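Local coordinates for uncharacterized protein (Pseudomonas aeruginosa PAO1, PDB 4R1D) that binds the type VI secretion lipase effector Tle4 as its immunity protein and so probably protects the producing cell from its own toxin, at residues H9-F14 and F164-T169; F14-P19 and D293-R298; I72-E77 and E124-L129. All blocks are in the same frame, centred on the assembly; numbering follows the deposited sequence.

Interaction 1: H9-F14 and F164-T169; sequences HCFGRF and FGVGVT
The F164 ring receives F11 CB on one face: the methylene sits over the ring centre, 3.8 Å from the centroid and 10° off the normal, a CH-pi contact. The F11 ring is in turn covered on one face by V166, whose CG2 stands over its centre, 3.6 Å from the centroid. F11 thus works twice, offering its CB to one residue of strand 162-169 and its ring to the next residue on that side of the strand. At the edge of the F164 ring, near its plane, lies F14 CD2, a looser approach of 4.5 Å to F164 CE2.

F11 CG is anti to its own carbonyl carbon (chi1 -61°), on the side of the backbone N; the ring beyond it crosses the V166 side chain at about a right angle. V166 CG1 reaches the far end of the same ring, 3.7 Å from F11 CZ.

F11 to F14 form a type II' turn, the tight link of a beta hairpin joining strands 7-11 and 14-18. F14 N donates to F11 O, and F11 N to F14 O at 2.9 Å. F11 O, engaged in the turn, also lies 3.2 Å from F164 CE2. G12, at the second position of the turn with phi 58°, passes close to F164, and its CA is 3.8 Å from F164 CD2.

All five touching residues are buried, and side-chain packing joins the hairpin to strand 162-169. F180 of the adjacent strand 176-183 meets the F164 ring edge-to-face and also touches F11, while Y28 and I24 of strand 23-30 pack against F11 and V166 respectively.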
ATOM      1  N   HIS B   9      28.546   8.523  12.937  1.00 21.19           N
ATOM      2  CA  HIS B   9      27.877   7.233  12.875  1.00 17.62           C
ATOM      3  C   HIS B   9      28.301   6.478  11.617  1.00 18.28           C
ATOM      4  O   HIS B   9      28.526   7.080  10.570  1.00 19.06           O
ATOM      5  CB  HIS B   9      26.351   7.420  12.827  1.00 14.36           C
ATOM      6  CG  HIS B   9      25.772   8.043  14.058  1.00 16.01           C
ATOM      7  ND1 HIS B   9      25.318   7.299  15.124  1.00 19.55           N
ATOM      8  CD2 HIS B   9      25.549   9.338  14.380  1.00 18.53           C
ATOM      9  CE1 HIS B   9      24.858   8.108  16.061  1.00 19.09           C
ATOM     10  NE2 HIS B   9      24.981   9.352  15.632  1.00 20.54           N
ATOM     11  N   CYS B  10      28.401   5.159  11.729  1.00 16.70           N
ATOM     12  CA  CYS B  10      28.645   4.306  10.569  1.00 17.62           C
ATOM     13  C   CYS B  10      27.328   3.717  10.106  1.00 19.56           C
ATOM     14  O   CYS B  10      26.627   3.083  10.891  1.00 18.45           O
ATOM     15  CB  CYS B  10      29.537   3.136  10.929  1.00 17.54           C
ATOM     16  SG  CYS B  10      31.160   3.560  11.562  1.00 21.16           S
ATOM     17  N   PHE B  11      27.000   3.925   8.835  1.00 15.60           N
ATOM     18  CA  PHE B  11      25.844   3.279   8.221  1.00 17.63           C
ATOM     19  C   PHE B  11      26.305   2.674   6.893  1.00 12.61           C
ATOM     20  O   PHE B  11      26.778   3.389   6.010  1.00 16.34           O
ATOM     21  CB  PHE B  11      24.709   4.282   7.983  1.00 13.84           C
ATOM     22  CG  PHE B  11      24.185   4.933   9.239  1.00 15.45           C
ATOM     23  CD1 PHE B  11      23.658   4.168  10.275  1.00 19.38           C
ATOM     24  CD2 PHE B  11      24.196   6.314   9.368  1.00 17.33           C
ATOM     25  CE1 PHE B  11      23.169   4.774  11.432  1.00 17.12           C
ATOM     26  CE2 PHE B  11      23.708   6.932  10.517  1.00 17.52           C
ATOM     27  CZ  PHE B  11      23.192   6.160  11.549  1.00 14.93           C
ATOM     28  N   GLY B  12      26.218   1.359   6.764  1.00 14.17           N
ATOM     29  CA  GLY B  12      26.651   0.718   5.530  1.00 16.48           C
ATOM     30  C   GLY B  12      28.111   1.042   5.263  1.00 19.68           C
ATOM     31  O   GLY B  12      28.961   0.816   6.134  1.00 15.78           O
ATOM     32  N   ARG B  13      28.406   1.587   4.082  1.00 18.08           N
ATOM     33  CA  ARG B  13      29.787   1.916   3.714  1.00 13.42           C
ATOM     34  C   ARG B  13      30.157   3.333   4.112  1.00 14.81           C
ATOM     35  O   ARG B  13      31.282   3.772   3.864  1.00 18.81           O
ATOM     36  CB  ARG B  13      30.006   1.763   2.194  1.00 16.10           C
ATOM     37  CG  ARG B  13      29.604   0.408   1.621  1.00 18.50           C
ATOM     38  CD  ARG B  13      30.658  -0.680   1.844  1.00 19.54           C
ATOM     39  NE  ARG B  13      30.122  -2.024   1.603  1.00 20.83           N
ATOM     40  CZ  ARG B  13      30.851  -3.139   1.618  1.00 24.49           C
ATOM     41  NH1 ARG B  13      32.161  -3.072   1.838  1.00 22.93           N
ATOM     42  NH2 ARG B  13      30.278  -4.320   1.409  1.00 19.78           N
ATOM     43  N   PHE B  14      29.222   4.046   4.736  1.00 18.08           N
ATOM     44  CA  PHE B  14      29.367   5.488   4.912  1.00 19.31           C
ATOM     45  C   PHE B  14      29.451   5.959   6.360  1.00 19.21           C
ATOM     46  O   PHE B  14      29.118   5.225   7.284  1.00 18.24           O
ATOM     47  CB  PHE B  14      28.238   6.224   4.166  1.00 17.96           C
ATOM     48  CG  PHE B  14      28.389   6.163   2.669  1.00 18.48           C
ATOM     49  CD1 PHE B  14      28.933   7.234   1.970  1.00 17.52           C
ATOM     50  CD2 PHE B  14      28.040   5.016   1.972  1.00 17.76           C
ATOM     51  CE1 PHE B  14      29.106   7.171   0.604  1.00 19.86           C
ATOM     52  CE2 PHE B  14      28.214   4.945   0.595  1.00 19.19           C
ATOM     53  CZ  PHE B  14      28.746   6.021  -0.085  1.00 20.65           C
ATOM     54  N   PHE B 164      20.828   0.666   3.011  1.00 14.18           N
ATOM     55  CA  PHE B 164      20.350   1.077   4.324  1.00 15.01           C
ATOM     56  C   PHE B 164      19.399   2.253   4.220  1.00 14.34           C
ATOM     57  O   PHE B 164      19.344   2.956   3.209  1.00 13.53           O
ATOM     58  CB  PHE B 164      21.514   1.402   5.282  1.00 14.25           C
ATOM     59  CG  PHE B 164      22.293   2.652   4.927  1.00 14.79           C
ATOM     60  CD1 PHE B 164      21.805   3.912   5.233  1.00 13.91           C
ATOM     61  CD2 PHE B 164      23.528   2.556   4.307  1.00 13.98           C
ATOM     62  CE1 PHE B 164      22.532   5.063   4.908  1.00 17.53           C
ATOM     63  CE2 PHE B 164      24.271   3.692   3.993  1.00 16.96           C
ATOM     64  CZ  PHE B 164      23.779   4.945   4.295  1.00 17.45           C
ATOM     65  N   GLY B 165      18.638   2.460   5.281  1.00 13.39           N
ATOM     66  CA  GLY B 165      17.854   3.663   5.410  1.00 14.15           C
ATOM     67  C   GLY B 165      17.858   4.034   6.875  1.00 11.95           C
ATOM     68  O   GLY B 165      17.634   3.179   7.734  1.00 13.61           O
ATOM     69  N   VAL B 166      18.112   5.309   7.144  1.00 13.88           N
ATOM     70  CA  VAL B 166      18.210   5.814   8.500  1.00 15.84           C
ATOM     71  C   VAL B 166      17.309   7.016   8.604  1.00 17.69           C
ATOM     72  O   VAL B 166      17.301   7.860   7.718  1.00 15.88           O
ATOM     73  CB  VAL B 166      19.662   6.238   8.847  1.00 15.33           C
ATOM     74  CG1 VAL B 166      19.727   6.761  10.268  1.00 18.95           C
ATOM     75  CG2 VAL B 166      20.610   5.067   8.659  1.00 17.31           C
ATOM     76  N   GLY B 167      16.526   7.072   9.675  1.00 14.11           N
ATOM     77  CA  GLY B 167      15.617   8.176   9.914  1.00 12.11           C
ATOM     78  C   GLY B 167      15.958   8.835  11.237  1.00 14.33           C
ATOM     79  O   GLY B 167      16.267   8.149  12.205  1.00 17.10           O
ATOM     80  N   VAL B 168      15.902  10.165  11.266  1.00 15.78           N
ATOM     81  CA  VAL B 168      16.403  10.916  12.409  1.00 16.33           C
ATOM     82  C   VAL B 168      15.450  12.031  12.775  1.00 15.60           C
ATOM     83  O   VAL B 168      15.008  12.783  11.902  1.00 16.28           O
ATOM     84  CB  VAL B 168      17.774  11.551  12.071  1.00 14.23           C
ATOM     85  CG1 VAL B 168      18.409  12.159  13.316  1.00 16.54           C
ATOM     86  CG2 VAL B 168      18.698  10.506  11.473  1.00 16.30           C
ATOM     87  N   THR B 169      15.137  12.147  14.063  1.00 16.26           N
ATOM     88  CA  THR B 169      14.410  13.318  14.545  1.00 16.96           C
ATOM     89  C   THR B 169      15.236  14.104  15.552  1.00 20.87           C
ATOM     90  O   THR B 169      16.225  13.597  16.106  1.00 20.11           O
ATOM     91  CB  THR B 169      13.013  12.974  15.132  1.00 17.31           C
ATOM     92  OG1 THR B 169      13.150  12.193  16.322  1.00 17.92           O
ATOM     93  CG2 THR B 169      12.172  12.195  14.096  1.00 20.54           C
TER

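Interaction 2: F14-P19 and D293-R298; sequences FLIDLP and DSIRVR
L15 and R296 pair through their backbones: L15 N donates to R296 O at 2.7 Å, and R296 N returns a bond to L15 O. Just beyond, D17 N donates to S294 OG at 2.7 Å, so a serine hydroxyl takes over from the backbone where the strand pairing ends. S294 OG also bonds to I291 O.

This short antiparallel ladder makes strand 296-297 an edge strand beside the 7-11/14-18 hairpin, giving a three-stranded sheet.

Among charged groups, R296 NH1 forms a salt bridge with D17 OD1 (3.0 Å), meeting it from above the carboxylate plane, the two planar groups being 88° apart. R296 CG lies between backbone N and carbonyl carbon (chi1 74°); the chain bends at chi2. NH1 also donates to S294 O, in the guanidinium plane, while L15 CB lies over one face. D17 has further partners in T8, through OD1, and K3, through OD2. A water joins F14 O to R298 NH1; R298 NE bonds to P142 O.

Apolar contacts flank the ladder. V297 CG2 approaches F14 CE1 to 3.4 Å, I16 CD1 lies 3.8 Å from I295 CG1 with the two side chains side by side, and L15 CD2 packs against R298 CG.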
ATOM      1  N   PHE B  14      29.222   4.046   4.736  1.00 18.08           N
ATOM      2  CA  PHE B  14      29.367   5.488   4.912  1.00 19.31           C
ATOM      3  C   PHE B  14      29.451   5.959   6.360  1.00 19.21           C
ATOM      4  O   PHE B  14      29.118   5.225   7.284  1.00 18.24           O
ATOM      5  CB  PHE B  14      28.238   6.224   4.166  1.00 17.96           C
ATOM      6  CG  PHE B  14      28.389   6.163   2.669  1.00 18.48           C
ATOM      7  CD1 PHE B  14      28.933   7.234   1.970  1.00 17.52           C
ATOM      8  CD2 PHE B  14      28.040   5.016   1.972  1.00 17.76           C
ATOM      9  CE1 PHE B  14      29.106   7.171   0.604  1.00 19.86           C
ATOM     10  CE2 PHE B  14      28.214   4.945   0.595  1.00 19.19           C
ATOM     11  CZ  PHE B  14      28.746   6.021  -0.085  1.00 20.65           C
ATOM     12  N   LEU B  15      29.903   7.197   6.529  1.00 15.86           N
ATOM     13  CA  LEU B  15      29.867   7.894   7.817  1.00 15.93           C
ATOM     14  C   LEU B  15      29.034   9.165   7.675  1.00 17.12           C
ATOM     15  O   LEU B  15      28.967   9.751   6.595  1.00 17.75           O
ATOM     16  CB  LEU B  15      31.286   8.309   8.240  1.00 18.57           C
ATOM     17  CG  LEU B  15      32.359   7.230   8.362  1.00 20.32           C
ATOM     18  CD1 LEU B  15      33.710   7.888   8.651  1.00 19.17           C
ATOM     19  CD2 LEU B  15      32.001   6.241   9.451  1.00 15.49           C
ATOM     20  N   ILE B  16      28.424   9.599   8.774  1.00 13.23           N
ATOM     21  CA  ILE B  16      27.692  10.851   8.814  1.00 15.81           C
ATOM     22  C   ILE B  16      27.690  11.347  10.253  1.00 19.18           C
ATOM     23  O   ILE B  16      27.691  10.542  11.181  1.00 17.91           O
ATOM     24  CB  ILE B  16      26.232  10.671   8.323  1.00 15.73           C
ATOM     25  CG1 ILE B  16      25.584  12.032   8.067  1.00 16.78           C
ATOM     26  CG2 ILE B  16      25.415   9.846   9.325  1.00 18.60           C
ATOM     27  CD1 ILE B  16      24.184  11.937   7.433  1.00 14.27           C
ATOM     28  N   ASP B  17      27.696  12.666  10.441  1.00 19.60           N
ATOM     29  CA  ASP B  17      27.654  13.240  11.783  1.00 21.39           C
ATOM     30  C   ASP B  17      26.264  13.758  12.136  1.00 19.46           C
ATOM     31  O   ASP B  17      25.617  14.394  11.313  1.00 20.52           O
ATOM     32  CB  ASP B  17      28.667  14.388  11.906  1.00 20.97           C
ATOM     33  CG  ASP B  17      30.092  13.963  11.547  1.00 21.75           C
ATOM     34  OD1 ASP B  17      30.396  12.755  11.533  1.00 18.76           O
ATOM     35  OD2 ASP B  17      30.919  14.855  11.275  1.00 22.72           O
ATOM     36  N   LEU B  18      25.803  13.463  13.351  1.00 17.26           N
ATOM     37  CA  LEU B  18      24.512  13.924  13.829  1.00 22.18           C
ATOM     38  C   LEU B  18      24.667  14.512  15.224  1.00 21.14           C
ATOM     39  O   LEU B  18      25.590  14.140  15.947  1.00 24.08           O
ATOM     40  CB  LEU B  18      23.517  12.761  13.865  1.00 20.19           C
ATOM     41  CG  LEU B  18      23.255  12.128  12.501  1.00 17.22           C
ATOM     42  CD1 LEU B  18      22.482  10.812  12.630  1.00 15.38           C
ATOM     43  CD2 LEU B  18      22.520  13.125  11.617  1.00 20.18           C
ATOM     44  N   PRO B  19      23.765  15.430  15.599  1.00 22.32           N
ATOM     45  CA  PRO B  19      23.755  16.043  16.936  1.00 22.74           C
ATOM     46  C   PRO B  19      23.612  14.969  18.004  1.00 27.48           C
ATOM     47  O   PRO B  19      23.048  13.906  17.739  1.00 22.17           O
ATOM     48  CB  PRO B  19      22.500  16.925  16.926  1.00 28.50           C
ATOM     49  CG  PRO B  19      22.083  17.042  15.498  1.00 29.16           C
ATOM     50  CD  PRO B  19      22.643  15.877  14.758  1.00 19.95           C
ATOM     51  N   ASP B 293      27.075  17.896   4.608  1.00 19.34           N
ATOM     52  CA  ASP B 293      28.502  18.077   4.375  1.00 18.25           C
ATOM     53  C   ASP B 293      29.363  17.095   5.180  1.00 19.97           C
ATOM     54  O   ASP B 293      30.560  16.990   4.942  1.00 21.57           O
ATOM     55  CB  ASP B 293      28.917  19.521   4.657  1.00 19.31           C
ATOM     56  CG  ASP B 293      28.474  20.479   3.570  1.00 20.07           C
ATOM     57  OD1 ASP B 293      28.314  20.052   2.403  1.00 20.18           O
ATOM     58  OD2 ASP B 293      28.285  21.672   3.886  1.00 24.71           O
ATOM     59  N   SER B 294      28.750  16.368   6.116  1.00 19.10           N
ATOM     60  CA  SER B 294      29.471  15.375   6.907  1.00 21.11           C
ATOM     61  C   SER B 294      29.429  13.971   6.293  1.00 20.43           C
ATOM     62  O   SER B 294      30.042  13.045   6.817  1.00 19.75           O
ATOM     63  CB  SER B 294      28.939  15.332   8.346  1.00 18.81           C
ATOM     64  OG  SER B 294      27.767  14.537   8.451  1.00 19.83           O
ATOM     65  N   ILE B 295      28.692  13.807   5.195  1.00 16.71           N
ATOM     66  CA  ILE B 295      28.567  12.498   4.556  1.00 16.19           C
ATOM     67  C   ILE B 295      29.830  12.123   3.790  1.00 20.80           C
ATOM     68  O   ILE B 295      30.278  12.865   2.909  1.00 18.41           O
ATOM     69  CB  ILE B 295      27.382  12.471   3.567  1.00 15.42           C
ATOM     70  CG1 ILE B 295      26.076  12.807   4.303  1.00 16.01           C
ATOM     71  CG2 ILE B 295      27.333  11.137   2.817  1.00 18.31           C
ATOM     72  CD1 ILE B 295      24.861  12.969   3.374  1.00 18.24           C
ATOM     73  N   ARG B 296      30.405  10.977   4.126  1.00 20.02           N
ATOM     74  CA  ARG B 296      31.565  10.471   3.399  1.00 21.20           C
ATOM     75  C   ARG B 296      31.686   8.955   3.493  1.00 18.10           C
ATOM     76  O   ARG B 296      31.224   8.341   4.453  1.00 19.55           O
ATOM     77  CB  ARG B 296      32.862  11.159   3.869  1.00 23.19           C
ATOM     78  CG  ARG B 296      33.401  10.717   5.234  1.00 21.07           C
ATOM     79  CD  ARG B 296      32.659  11.378   6.370  1.00 19.92           C
ATOM     80  NE  ARG B 296      33.414  11.304   7.630  1.00 17.53           N
ATOM     81  CZ  ARG B 296      32.974  11.764   8.797  1.00 22.66           C
ATOM     82  NH1 ARG B 296      31.773  12.322   8.892  1.00 22.57           N
ATOM     83  NH2 ARG B 296      33.737  11.665   9.884  1.00 20.07           N
ATOM     84  N   VAL B 297      32.302   8.353   2.481  1.00 18.42           N
ATOM     85  CA  VAL B 297      32.616   6.943   2.503  1.00 17.68           C
ATOM     86  C   VAL B 297      33.546   6.698   3.675  1.00 22.84           C
ATOM     87  O   VAL B 297      34.455   7.486   3.926  1.00 22.85           O
ATOM     88  CB  VAL B 297      33.342   6.517   1.215  1.00 22.97           C
ATOM     89  CG1 VAL B 297      33.752   5.060   1.295  1.00 23.32           C
ATOM     90  CG2 VAL B 297      32.458   6.755   0.008  1.00 24.36           C
ATOM     91  N   ARG B 298      33.320   5.609   4.396  1.00 18.63           N
ATOM     92  CA  ARG B 298      34.177   5.282   5.524  1.00 23.30           C
ATOM     93  C   ARG B 298      35.568   4.951   4.994  1.00 23.42           C
ATOM     94  O   ARG B 298      35.709   4.049   4.172  1.00 21.76           O
ATOM     95  CB  ARG B 298      33.620   4.085   6.296  1.00 19.35           C
ATOM     96  CG  ARG B 298      34.383   3.790   7.591  1.00 21.74           C
ATOM     97  CD  ARG B 298      33.788   2.623   8.367  1.00 18.30           C
ATOM     98  NE  ARG B 298      34.209   1.325   7.841  1.00 21.78           N
ATOM     99  CZ  ARG B 298      33.452   0.534   7.093  1.00 23.09           C
ATOM    100  NH1 ARG B 298      32.209   0.899   6.774  1.00 21.89           N
ATOM    101  NH2 ARG B 298      33.930  -0.631   6.671  1.00 18.48           N
TER
HETATM  102  O   HOH W   1      30.357   2.711   7.618  1.00 18.46           O
HETATM  103  O   HOH W   2      33.415  14.196  11.469  1.00 26.32           O

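Interaction 3: I72-E77 and E124-L129; sequences IDFGNE and EISRAL
S126 CB lies over the centre of the F74 ring, 3.4 Å from the centroid and 10° off the normal, a CH-pi contact. S126 OG is carried over the same ring toward F74 CZ, 3.8 Å away. On the opposite face, offset toward the rim, is the carbonyl oxygen of I72. F74 CG is anti to its carbonyl carbon (chi1 -62°), and the ring stands against the helix between these two neighbours.

R127, next in the helix, bends at chi2 and chi3 and lays its guanidinium across the backbone of residues 73-75. F74 O lies over one face of this group, offset toward the rim, whereas D73 O is at its edge and in its plane. The bond from R127 NH1 to D73 O is weak, at 3.3 Å with an N-H...O angle of 125°. The same loop is shaped by an Asx turn in which G75 N donates to D73 OD1 (3.2 Å). A water lies within hydrogen-bonding distance of both F74 O and R127 O.

Helix 119-132 is thereby packed on the end of strand 68-73 and the turn leading to strand 79-84. I125, on the same helix, packs on R397 of the partner chain of the complex. L95 and T97 of strand 92-100 border F74, T97 also touches S126, and W110 of strand 107-115 touches S126, I125 and L129.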
ATOM      1  N   ILE B  72      19.000 -25.869   7.417  1.00 21.40           N
ATOM      2  CA  ILE B  72      20.315 -25.858   6.804  1.00 25.74           C
ATOM      3  C   ILE B  72      21.373 -25.297   7.750  1.00 26.19           C
ATOM      4  O   ILE B  72      21.162 -24.271   8.397  1.00 25.55           O
ATOM      5  CB  ILE B  72      20.304 -25.053   5.480  1.00 28.83           C
ATOM      6  CG1 ILE B  72      19.327 -25.692   4.484  1.00 30.97           C
ATOM      7  CG2 ILE B  72      21.701 -24.971   4.881  1.00 27.92           C
ATOM      8  CD1 ILE B  72      18.996 -24.815   3.292  1.00 25.48           C
ATOM      9  N   ASP B  73      22.514 -25.980   7.818  1.00 32.95           N
ATOM     10  CA  ASP B  73      23.644 -25.544   8.637  1.00 26.45           C
ATOM     11  C   ASP B  73      24.639 -24.783   7.765  1.00 26.55           C
ATOM     12  O   ASP B  73      25.252 -25.362   6.868  1.00 29.62           O
ATOM     13  CB  ASP B  73      24.309 -26.766   9.290  1.00 27.80           C
ATOM     14  CG  ASP B  73      25.483 -26.395  10.192  1.00 37.27           C
ATOM     15  OD1 ASP B  73      25.624 -25.210  10.561  1.00 36.62           O
ATOM     16  OD2 ASP B  73      26.267 -27.302  10.544  1.00 45.39           O
ATOM     17  N   PHE B  74      24.785 -23.480   8.009  1.00 26.24           N
ATOM     18  CA  PHE B  74      25.630 -22.636   7.170  1.00 20.85           C
ATOM     19  C   PHE B  74      27.071 -22.553   7.661  1.00 27.22           C
ATOM     20  O   PHE B  74      27.855 -21.749   7.156  1.00 26.87           O
ATOM     21  CB  PHE B  74      25.070 -21.205   7.081  1.00 25.51           C
ATOM     22  CG  PHE B  74      23.704 -21.120   6.452  1.00 24.92           C
ATOM     23  CD1 PHE B  74      23.497 -21.571   5.166  1.00 20.68           C
ATOM     24  CD2 PHE B  74      22.636 -20.563   7.144  1.00 20.31           C
ATOM     25  CE1 PHE B  74      22.246 -21.489   4.570  1.00 18.86           C
ATOM     26  CE2 PHE B  74      21.376 -20.475   6.555  1.00 18.75           C
ATOM     27  CZ  PHE B  74      21.181 -20.937   5.272  1.00 19.67           C
ATOM     28  N   GLY B  75      27.414 -23.375   8.647  1.00 28.69           N
ATOM     29  CA  GLY B  75      28.700 -23.257   9.307  1.00 30.16           C
ATOM     30  C   GLY B  75      28.691 -22.058  10.240  1.00 33.43           C
ATOM     31  O   GLY B  75      27.765 -21.240  10.204  1.00 27.46           O
ATOM     32  N   ASN B  76      29.715 -21.955  11.081  1.00 28.96           N
ATOM     33  CA  ASN B  76      29.853 -20.825  11.989  1.00 29.29           C
ATOM     34  C   ASN B  76      28.620 -20.588  12.859  1.00 29.74           C
ATOM     35  O   ASN B  76      28.265 -19.445  13.148  1.00 33.27           O
ATOM     36  CB  ASN B  76      30.223 -19.566  11.200  1.00 28.83           C
ATOM     37  CG  ASN B  76      31.648 -19.612  10.684  1.00 36.18           C
ATOM     38  OD1 ASN B  76      31.891 -19.801   9.488  1.00 31.42           O
ATOM     39  ND2 ASN B  76      32.605 -19.449  11.593  1.00 35.35           N
ATOM     40  N   GLU B  77      27.998 -21.690  13.283  1.00 38.65           N
ATOM     41  CA  GLU B  77      26.758 -21.713  14.078  1.00 39.48           C
ATOM     42  C   GLU B  77      25.545 -21.013  13.461  1.00 35.87           C
ATOM     43  O   GLU B  77      24.524 -20.850  14.117  1.00 34.47           O
ATOM     44  CB  GLU B  77      26.958 -21.257  15.534  1.00 41.18           C
ATOM     45  CG  GLU B  77      28.012 -20.198  15.767  1.00 46.81           C
ATOM     46  CD  GLU B  77      29.387 -20.801  15.956  1.00 46.34           C
ATOM     47  OE1 GLU B  77      30.388 -20.083  15.757  1.00 49.72           O
ATOM     48  OE2 GLU B  77      29.462 -22.000  16.307  1.00 53.88           O
ATOM     49  N   GLU B 124      25.307 -20.625  -0.461  1.00 19.12           N
ATOM     50  CA  GLU B 124      26.667 -20.086  -0.449  1.00 27.12           C
ATOM     51  C   GLU B 124      26.699 -18.645   0.071  1.00 25.27           C
ATOM     52  O   GLU B 124      27.628 -18.254   0.780  1.00 22.49           O
ATOM     53  CB  GLU B 124      27.321 -20.175  -1.833  1.00 25.97           C
ATOM     54  CG  GLU B 124      28.698 -19.531  -1.898  1.00 34.41           C
ATOM     55  CD  GLU B 124      29.661 -20.076  -0.842  1.00 41.18           C
ATOM     56  OE1 GLU B 124      29.568 -21.279  -0.494  1.00 34.58           O
ATOM     57  OE2 GLU B 124      30.509 -19.295  -0.359  1.00 35.89           O
ATOM     58  N   ILE B 125      25.681 -17.860  -0.270  1.00 22.35           N
ATOM     59  CA  ILE B 125      25.598 -16.488   0.222  1.00 23.48           C
ATOM     60  C   ILE B 125      25.505 -16.452   1.754  1.00 17.95           C
ATOM     61  O   ILE B 125      26.192 -15.661   2.398  1.00 23.12           O
ATOM     62  CB  ILE B 125      24.417 -15.712  -0.418  1.00 22.45           C
ATOM     63  CG1 ILE B 125      24.716 -15.408  -1.889  1.00 22.29           C
ATOM     64  CG2 ILE B 125      24.171 -14.413   0.331  1.00 19.84           C
ATOM     65  CD1 ILE B 125      23.528 -14.845  -2.651  1.00 28.19           C
ATOM     66  N   SER B 126      24.664 -17.313   2.326  1.00 19.26           N
ATOM     67  CA  SER B 126      24.516 -17.398   3.776  1.00 21.19           C
ATOM     68  C   SER B 126      25.774 -17.950   4.444  1.00 25.08           C
ATOM     69  O   SER B 126      26.162 -17.482   5.510  1.00 21.01           O
ATOM     70  CB  SER B 126      23.297 -18.237   4.154  1.00 22.40           C
ATOM     71  OG  SER B 126      22.096 -17.513   3.906  1.00 21.02           O
ATOM     72  N   ARG B 127      26.402 -18.945   3.823  1.00 23.02           N
ATOM     73  CA  ARG B 127      27.697 -19.435   4.303  1.00 28.48           C
ATOM     74  C   ARG B 127      28.689 -18.283   4.399  1.00 23.54           C
ATOM     75  O   ARG B 127      29.386 -18.119   5.405  1.00 24.82           O
ATOM     76  CB  ARG B 127      28.285 -20.488   3.357  1.00 29.14           C
ATOM     77  CG  ARG B 127      27.330 -21.566   2.882  1.00 32.13           C
ATOM     78  CD  ARG B 127      27.439 -22.836   3.694  1.00 34.10           C
ATOM     79  NE  ARG B 127      28.821 -23.243   3.938  1.00 39.44           N
ATOM     80  CZ  ARG B 127      29.161 -24.166   4.834  1.00 34.94           C
ATOM     81  NH1 ARG B 127      28.218 -24.774   5.536  1.00 29.71           N
ATOM     82  NH2 ARG B 127      30.433 -24.485   5.028  1.00 36.72           N
ATOM     83  N   ALA B 128      28.763 -17.496   3.333  1.00 22.79           N
ATOM     84  CA  ALA B 128      29.706 -16.389   3.258  1.00 26.66           C
ATOM     85  C   ALA B 128      29.361 -15.309   4.282  1.00 23.66           C
ATOM     86  O   ALA B 128      30.247 -14.747   4.917  1.00 21.77           O
ATOM     87  CB  ALA B 128      29.741 -15.806   1.845  1.00 24.56           C
ATOM     88  N   LEU B 129      28.070 -15.028   4.438  1.00 17.91           N
ATOM     89  CA  LEU B 129      27.624 -14.072   5.448  1.00 24.93           C
ATOM     90  C   LEU B 129      28.112 -14.479   6.835  1.00 24.49           C
ATOM     91  O   LEU B 129      28.594 -13.646   7.602  1.00 19.77           O
ATOM     92  CB  LEU B 129      26.091 -13.950   5.453  1.00 21.90           C
ATOM     93  CG  LEU B 129      25.513 -12.959   6.472  1.00 19.94           C
ATOM     94  CD1 LEU B 129      26.160 -11.579   6.332  1.00 21.29           C
ATOM     95  CD2 LEU B 129      23.990 -12.851   6.344  1.00 18.18           C
TER
HETATM   96  O   HOH W   3      30.058 -20.161   7.280  1.00 28.51           O

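In the fold
From the N terminus, strand 7-11 turns back into strand 14-18, and the two contacts of this hairpin reach far ahead. Interaction 1 closes a loop of about 150 residues to strand 162-169; interaction 2 closes one of about 270 to residues 293-298, near the end of the modelled chain. These two cross along the sequence, share F14 and touch, with centres 9 Å apart, bringing the N-terminal hairpin together with segments from the second half of the modelled chain. Interaction 3 is short-range by comparison and falls within both larger loops, joining the end of strand 68-73 and the turn after it to helix 119-132. Its centre is 26 Å from that of interaction 1 and 32 Å from that of interaction 2.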